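Hypothetical protein PH1109 (Pyrococcus horikoshii, PDB 2D59) is of unknown function but belongs to the CoA-binding domain family, with a Rossmann-like fold of a parallel sheet flanked by helices. Local coordinates at residues Asn39-Met42 against Lys43-Glu47; Leu83-Pro87 against Lys88-Glu92; Glu95-Lys99 against Lys100-Val104. All blocks are in the same frame, centred on the assembly; numbering follows the deposited sequence.

Interaction 1 (Asn39-Met42 against Lys43-Glu47)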
# COMPACT_ATOMS: atom_id res chain seq x y z
N ASN A 39 6.95 8.78 1.48
CA ASN A 39 8.37 8.67 1.14
C ASN A 39 9.11 7.85 2.20
O ASN A 39 9.88 6.95 1.87
CB ASN A 39 8.99 10.07 1.01
CG ASN A 39 10.43 10.03 0.53
OD1 ASN A 39 11.36 9.79 1.29
ND2 ASN A 39 10.61 10.26 -0.77
N ILE A 40 8.85 8.16 3.46
CA ILE A 40 9.48 7.46 4.57
C ILE A 40 9.25 5.94 4.46
O ILE A 40 10.19 5.15 4.55
CB ILE A 40 8.90 7.95 5.91
CG1 ILE A 40 9.24 9.43 6.09
CG2 ILE A 40 9.46 7.12 7.06
CD1 ILE A 40 8.55 10.08 7.27
N VAL A 41 7.99 5.56 4.26
CA VAL A 41 7.64 4.14 4.15
C VAL A 41 8.22 3.50 2.89
O VAL A 41 8.75 2.39 2.94
CB VAL A 41 6.11 3.95 4.18
CG1 VAL A 41 5.76 2.48 4.02
CG2 VAL A 41 5.55 4.48 5.50
N MET A 42 8.13 4.18 1.76
CA MET A 42 8.67 3.60 0.53
C MET A 42 10.17 3.37 0.67
O MET A 42 10.69 2.32 0.27
CB MET A 42 8.41 4.51 -0.67
CG MET A 42 8.89 3.91 -1.98
SD MET A 42 8.32 4.86 -3.40
CE MET A 42 9.32 4.14 -4.71
N LYS A 43 10.88 4.34 1.23
CA LYS A 43 12.32 4.22 1.40
C LYS A 43 12.64 2.97 2.23
O LYS A 43 13.53 2.20 1.89
CB LYS A 43 12.88 5.47 2.08
CG LYS A 43 14.39 5.48 2.25
CD LYS A 43 14.86 6.77 2.89
CE LYS A 43 16.36 6.77 3.12
NZ LYS A 43 16.80 8.04 3.77
N TYR A 44 11.88 2.79 3.31
CA TYR A 44 12.07 1.65 4.20
C TYR A 44 11.81 0.34 3.46
O TYR A 44 12.58 -0.62 3.59
CB TYR A 44 11.13 1.78 5.40
CG TYR A 44 11.20 0.63 6.38
CD1 TYR A 44 10.46 -0.54 6.16
CD2 TYR A 44 12.01 0.69 7.51
CE1 TYR A 44 10.53 -1.61 7.05
CE2 TYR A 44 12.09 -0.38 8.40
CZ TYR A 44 11.35 -1.52 8.16
OH TYR A 44 11.45 -2.59 9.03
N LEU A 45 10.73 0.29 2.69
CA LEU A 45 10.39 -0.92 1.95
C LEU A 45 11.47 -1.27 0.93
O LEU A 45 11.83 -2.44 0.78
CB LEU A 45 9.04 -0.76 1.25
CG LEU A 45 7.83 -0.61 2.18
CD1 LEU A 45 6.58 -0.31 1.36
CD2 LEU A 45 7.64 -1.90 2.98
N LEU A 46 11.99 -0.27 0.22
CA LEU A 46 13.03 -0.53 -0.76
C LEU A 46 14.26 -1.09 -0.05
O LEU A 46 14.91 -2.01 -0.56
CB LEU A 46 13.40 0.76 -1.50
CG LEU A 46 12.36 1.29 -2.49
CD1 LEU A 46 12.80 2.65 -3.02
CD2 LEU A 46 12.21 0.30 -3.64
N GLU A 47 14.57 -0.53 1.11
CA GLU A 47 15.73 -0.97 1.88
C GLU A 47 15.53 -2.37 2.46
O GLU A 47 16.49 -3.00 2.90
CB GLU A 47 16.04 0.03 2.99
CG GLU A 47 16.54 1.38 2.46
CD GLU A 47 16.60 2.45 3.52
OE1 GLU A 47 17.05 3.57 3.21
OE2 GLU A 47 16.19 2.19 4.67

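Interaction 2 (Leu83-Pro87 against Lys88-Glu92)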
# COMPACT_ATOMS: atom_id res chain seq x y z
N LEU A 83 -2.05 2.40 0.18
CA LEU A 83 -2.63 3.74 0.02
C LEU A 83 -2.23 4.84 1.00
O LEU A 83 -2.35 4.69 2.21
CB LEU A 83 -4.16 3.63 0.04
CG LEU A 83 -4.83 2.68 -0.95
CD1 LEU A 83 -6.28 2.48 -0.53
CD2 LEU A 83 -4.75 3.24 -2.36
N PHE A 84 -1.79 5.96 0.45
CA PHE A 84 -1.40 7.12 1.25
C PHE A 84 -2.27 8.33 0.94
O PHE A 84 -2.03 9.42 1.45
CB PHE A 84 0.08 7.46 1.00
CG PHE A 84 1.04 6.53 1.70
CD1 PHE A 84 1.42 6.78 3.01
CD2 PHE A 84 1.53 5.41 1.05
CE1 PHE A 84 2.30 5.91 3.67
CE2 PHE A 84 2.40 4.54 1.70
CZ PHE A 84 2.79 4.79 3.01
N VAL A 85 -3.30 8.13 0.12
CA VAL A 85 -4.20 9.22 -0.26
C VAL A 85 -5.43 9.38 0.63
O VAL A 85 -5.79 8.48 1.38
CB VAL A 85 -4.66 9.08 -1.73
CG1 VAL A 85 -3.46 9.12 -2.66
CG2 VAL A 85 -5.43 7.77 -1.92
N LYS A 86 -6.08 10.54 0.52
CA LYS A 86 -7.26 10.85 1.31
C LYS A 86 -8.37 9.84 1.06
O LYS A 86 -8.50 9.30 -0.03
CB LYS A 86 -7.77 12.26 0.96
CG LYS A 86 -6.66 13.26 0.67
CD LYS A 86 -5.63 13.31 1.78
CE LYS A 86 -4.37 14.03 1.32
NZ LYS A 86 -3.77 13.37 0.12
N PRO A 87 -9.19 9.57 2.09
CA PRO A 87 -10.30 8.61 1.99
C PRO A 87 -11.15 8.76 0.73
O PRO A 87 -11.46 7.78 0.06
CB PRO A 87 -11.10 8.88 3.26
CG PRO A 87 -10.03 9.24 4.24
CD PRO A 87 -9.15 10.18 3.43
N LYS A 88 -11.50 10.00 0.40
CA LYS A 88 -12.33 10.28 -0.77
C LYS A 88 -11.68 9.87 -2.09
O LYS A 88 -12.37 9.72 -3.10
CB LYS A 88 -12.68 11.77 -0.81
CG LYS A 88 -13.78 12.13 -1.79
CD LYS A 88 -15.12 11.55 -1.35
CE LYS A 88 -16.24 11.94 -2.31
NZ LYS A 88 -17.56 11.41 -1.87
N LEU A 89 -10.37 9.69 -2.08
CA LEU A 89 -9.64 9.32 -3.29
C LEU A 89 -9.28 7.84 -3.39
O LEU A 89 -8.81 7.38 -4.43
CB LEU A 89 -8.37 10.16 -3.41
CG LEU A 89 -8.56 11.68 -3.42
CD1 LEU A 89 -7.20 12.37 -3.42
CD2 LEU A 89 -9.39 12.09 -4.63
N THR A 90 -9.49 7.10 -2.31
CA THR A 90 -9.14 5.68 -2.31
C THR A 90 -10.04 4.83 -3.20
O THR A 90 -9.61 3.80 -3.71
CB THR A 90 -9.17 5.09 -0.89
OG1 THR A 90 -10.50 5.15 -0.36
CG2 THR A 90 -8.22 5.88 0.02
N MET A 91 -11.29 5.25 -3.39
CA MET A 91 -12.21 4.49 -4.22
C MET A 91 -11.65 4.27 -5.62
O MET A 91 -11.63 3.15 -6.12
CB MET A 91 -13.56 5.21 -4.32
CG MET A 91 -14.58 4.50 -5.20
SD MET A 91 -14.92 2.80 -4.67
CE MET A 91 -16.32 3.06 -3.58
N GLU A 92 -11.18 5.35 -6.24
CA GLU A 92 -10.62 5.26 -7.59
C GLU A 92 -9.48 4.24 -7.64
O GLU A 92 -9.41 3.42 -8.55
CB GLU A 92 -10.12 6.63 -8.05
CG GLU A 92 -8.94 7.17 -7.27
CD GLU A 92 -8.62 8.61 -7.60
OE1 GLU A 92 -8.41 8.92 -8.79
OE2 GLU A 92 -8.58 9.44 -6.66

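Interaction 3 (Glu95-Lys99 against Lys100-Val104)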
# COMPACT_ATOMS: atom_id res chain seq x y z
N GLU A 95 -10.67 0.55 -7.20
CA GLU A 95 -11.21 0.04 -8.45
C GLU A 95 -10.06 -0.39 -9.35
O GLU A 95 -10.15 -1.40 -10.05
CB GLU A 95 -12.05 1.13 -9.13
CG GLU A 95 -13.31 1.49 -8.34
CD GLU A 95 -14.08 2.65 -8.95
OE1 GLU A 95 -15.18 2.95 -8.44
OE2 GLU A 95 -13.59 3.25 -9.92
N GLN A 96 -8.97 0.38 -9.31
CA GLN A 96 -7.78 0.07 -10.10
C GLN A 96 -7.15 -1.22 -9.57
O GLN A 96 -6.80 -2.11 -10.34
CB GLN A 96 -6.77 1.21 -10.01
CG GLN A 96 -7.08 2.40 -10.89
CD GLN A 96 -6.10 3.54 -10.67
OE1 GLN A 96 -4.93 3.32 -10.37
NE2 GLN A 96 -6.58 4.77 -10.81
N ALA A 97 -7.01 -1.30 -8.25
CA ALA A 97 -6.42 -2.48 -7.62
C ALA A 97 -7.23 -3.71 -8.00
O ALA A 97 -6.67 -4.78 -8.22
CB ALA A 97 -6.41 -2.30 -6.10
N ILE A 98 -8.55 -3.55 -8.07
CA ILE A 98 -9.43 -4.65 -8.43
C ILE A 98 -9.13 -5.11 -9.84
O ILE A 98 -8.98 -6.30 -10.10
CB ILE A 98 -10.92 -4.23 -8.38
CG1 ILE A 98 -11.27 -3.77 -6.97
CG2 ILE A 98 -11.81 -5.40 -8.76
CD1 ILE A 98 -11.00 -4.82 -5.92
N LYS A 99 -9.06 -4.16 -10.76
CA LYS A 99 -8.78 -4.46 -12.16
C LYS A 99 -7.39 -5.06 -12.33
O LYS A 99 -7.18 -5.95 -13.15
CB LYS A 99 -8.89 -3.20 -13.02
CG LYS A 99 -10.31 -2.67 -13.20
CD LYS A 99 -11.25 -3.76 -13.72
CE LYS A 99 -12.47 -3.17 -14.40
NZ LYS A 99 -12.11 -2.49 -15.67
N LYS A 100 -6.44 -4.57 -11.53
CA LYS A 100 -5.06 -5.04 -11.58
C LYS A 100 -4.93 -6.45 -11.03
O LYS A 100 -3.95 -7.15 -11.29
CB LYS A 100 -4.16 -4.08 -10.79
CG LYS A 100 -2.68 -4.43 -10.81
CD LYS A 100 -2.10 -4.34 -12.21
CE LYS A 100 -0.61 -4.66 -12.21
NZ LYS A 100 -0.01 -4.59 -13.57
N GLY A 101 -5.93 -6.88 -10.26
CA GLY A 101 -5.90 -8.21 -9.68
C GLY A 101 -5.06 -8.30 -8.42
O GLY A 101 -4.51 -9.35 -8.10
N ALA A 102 -4.96 -7.19 -7.70
CA ALA A 102 -4.19 -7.15 -6.46
C ALA A 102 -4.76 -8.15 -5.47
O ALA A 102 -5.90 -8.59 -5.61
CB ALA A 102 -4.21 -5.75 -5.87
N LYS A 103 -3.97 -8.51 -4.46
CA LYS A 103 -4.39 -9.47 -3.45
C LYS A 103 -4.73 -8.78 -2.13
O LYS A 103 -5.53 -9.29 -1.34
CB LYS A 103 -3.28 -10.49 -3.19
CG LYS A 103 -2.89 -11.33 -4.39
CD LYS A 103 -3.99 -12.30 -4.77
CE LYS A 103 -3.54 -13.23 -5.89
NZ LYS A 103 -4.60 -14.20 -6.28
N VAL A 104 -4.13 -7.62 -1.91
CA VAL A 104 -4.33 -6.88 -0.67
C VAL A 104 -4.45 -5.37 -0.89
O VAL A 104 -3.74 -4.80 -1.72
CB VAL A 104 -3.15 -7.12 0.31
CG1 VAL A 104 -3.33 -6.30 1.58
CG2 VAL A 104 -3.03 -8.60 0.63

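Interaction 1 (Asn39-Met42 against Lys43-Glu47)
The backbone O of N39 takes a hydrogen bond from K43 N at 2.9 Å. The same i to i+4 bond joins V41 O to L45 N at 2.9 Å and M42 O to L46 N at 2.9 Å. The bond from Y44 N to I40 O is longer, at 3.2 Å. Together these four bonds make one regular alpha-helical stretch.

Two pairs of apolar side chains ride on this backbone, each one turn apart. V41 and L45 run alongside one another in the same sense. V41 CG1 meets L45 CD1 at 3.9 Å. That branch of V41 is anti to its own backbone N (chi1 178°), which swings it forward along the helix to meet L45. The branch point of L45 also rests on the backbone: L45 CG is 3.2 Å from V41 O. M42 and L46 approach each other at a slant instead. The M42 chain is extended, and it is the terminal M42 CE that reaches L46 CD1, at 4.1 Å.

Y44 and N39 turn their polar ends elsewhere. Y44 OH is hydrogen-bonded to H137 ND1, and N39 ND2 to S31 O.

Helix 37-47 is the crossover helix of the beta-alpha-beta unit formed with strands 24-28 and 51-55. M42 and L45 pack on L27 and V52 of these strands, and L46 also touches V52. V41, I40 and Y44 meet M134 of helix 133-141.

Interaction 2 (Leu83-Pro87 against Lys88-Glu92)
This is a local contact at the turn where strand 80-83 of the parallel Rossmann-like sheet runs through a short loop into helix 87-100. The first turn of the helix folds back on the loop that leads into it. Its central group is T90. P87 O accepts two hydrogen bonds from this one residue, from T90 OG1 at 2.8 Å and from T90 N at 3.2 Å. The hydroxyl comes in only 15° from the carbonyl plane of P87, whereas the amide lies well above that plane. K86 O is held as well, by L89 N at 2.8 Å and weakly by T90 N.

The apolar side of T90 faces the strand end. L83 crosses it at about a right angle, with L83 CD1 3.9 Å from T90 CB. The V85 and T90 side chains pass in opposite senses, and V85 CG2 also reaches L89 CB at 4.1 Å. F107 and A116 add to the surroundings of T90. V85 O is buried here without a partner in the model.

With chi1 at 64°, T90 OG1 sits between its own N and carbonyl carbon, facing P87 O, and T90 CG2 is turned to V85 CG2, 3.9 Å away.

Interaction 3 (Glu95-Lys99 against Lys100-Val104)
A102 turns its methyl group toward the flank of the A97 methyl across the end of helix 87-100, with A102 CB 4.1 Å from A97 CB. The A102 methyl also rests against the backbone, 3.5 Å from A97 O. The A97 methyl is not aimed at the loop; the A102 methyl comes to it from the side. Both alanines also touch V81 of strand 80-83. The pair therefore lies on the face of the helix end that is turned to the sheet.

K100 is oriented differently. K100 CB sits against the carbonyl O of Q96, at 3.3 Å, while the chain beyond CB leads away. CG is anti to the backbone N (chi1 -178°), and a bend at chi2 follows. The chain is extended from there to NZ, which is hydrogen-bonded to the carbonyl O atoms of I74 and D76. The Q96 amide also has its partner outside the helix: Q96 OE1 accepts a hydrogen bond from V71 N.

The backbone between these side chains forms a Schellman motif, a common way of ending an alpha helix. Just before G101, K100 N still makes the ordinary i to i-4 helical bond to Q96 O at 2.8 Å. A102 N reaches back to A97 O at 3.0 Å in a nearly straight bond, 166° at the hydrogen. G101 N bonds to I98 O at 3.1 Å and makes a second, weak bond to A97 O.

G101 is the first residue to leave helical angles, and its phi is positive, at 81°. Having no CB, G101 takes up this backbone shape without crowding the carbonyl O of K100.

Interactions 2 and 3 belong to the two ends of helix 87-100. Interaction 2 is where the chain enters it from strand 80-83, and interaction 3 is where it leaves toward strand 104-107. Their centres are about 14 Å apart. Interaction 1 lies on helix 37-47, on the opposite side of the chain's centre from interaction 3. The centres of interactions 1 and 3 are about 22 Å apart, and their nearest atoms about 12 Å. The centres of interactions 1 and 2 are about 20 Å apart, yet the two do touch, where V41 CB packs on F84 CZ at 3.6 Å. All three belong to the CoA-binding domain.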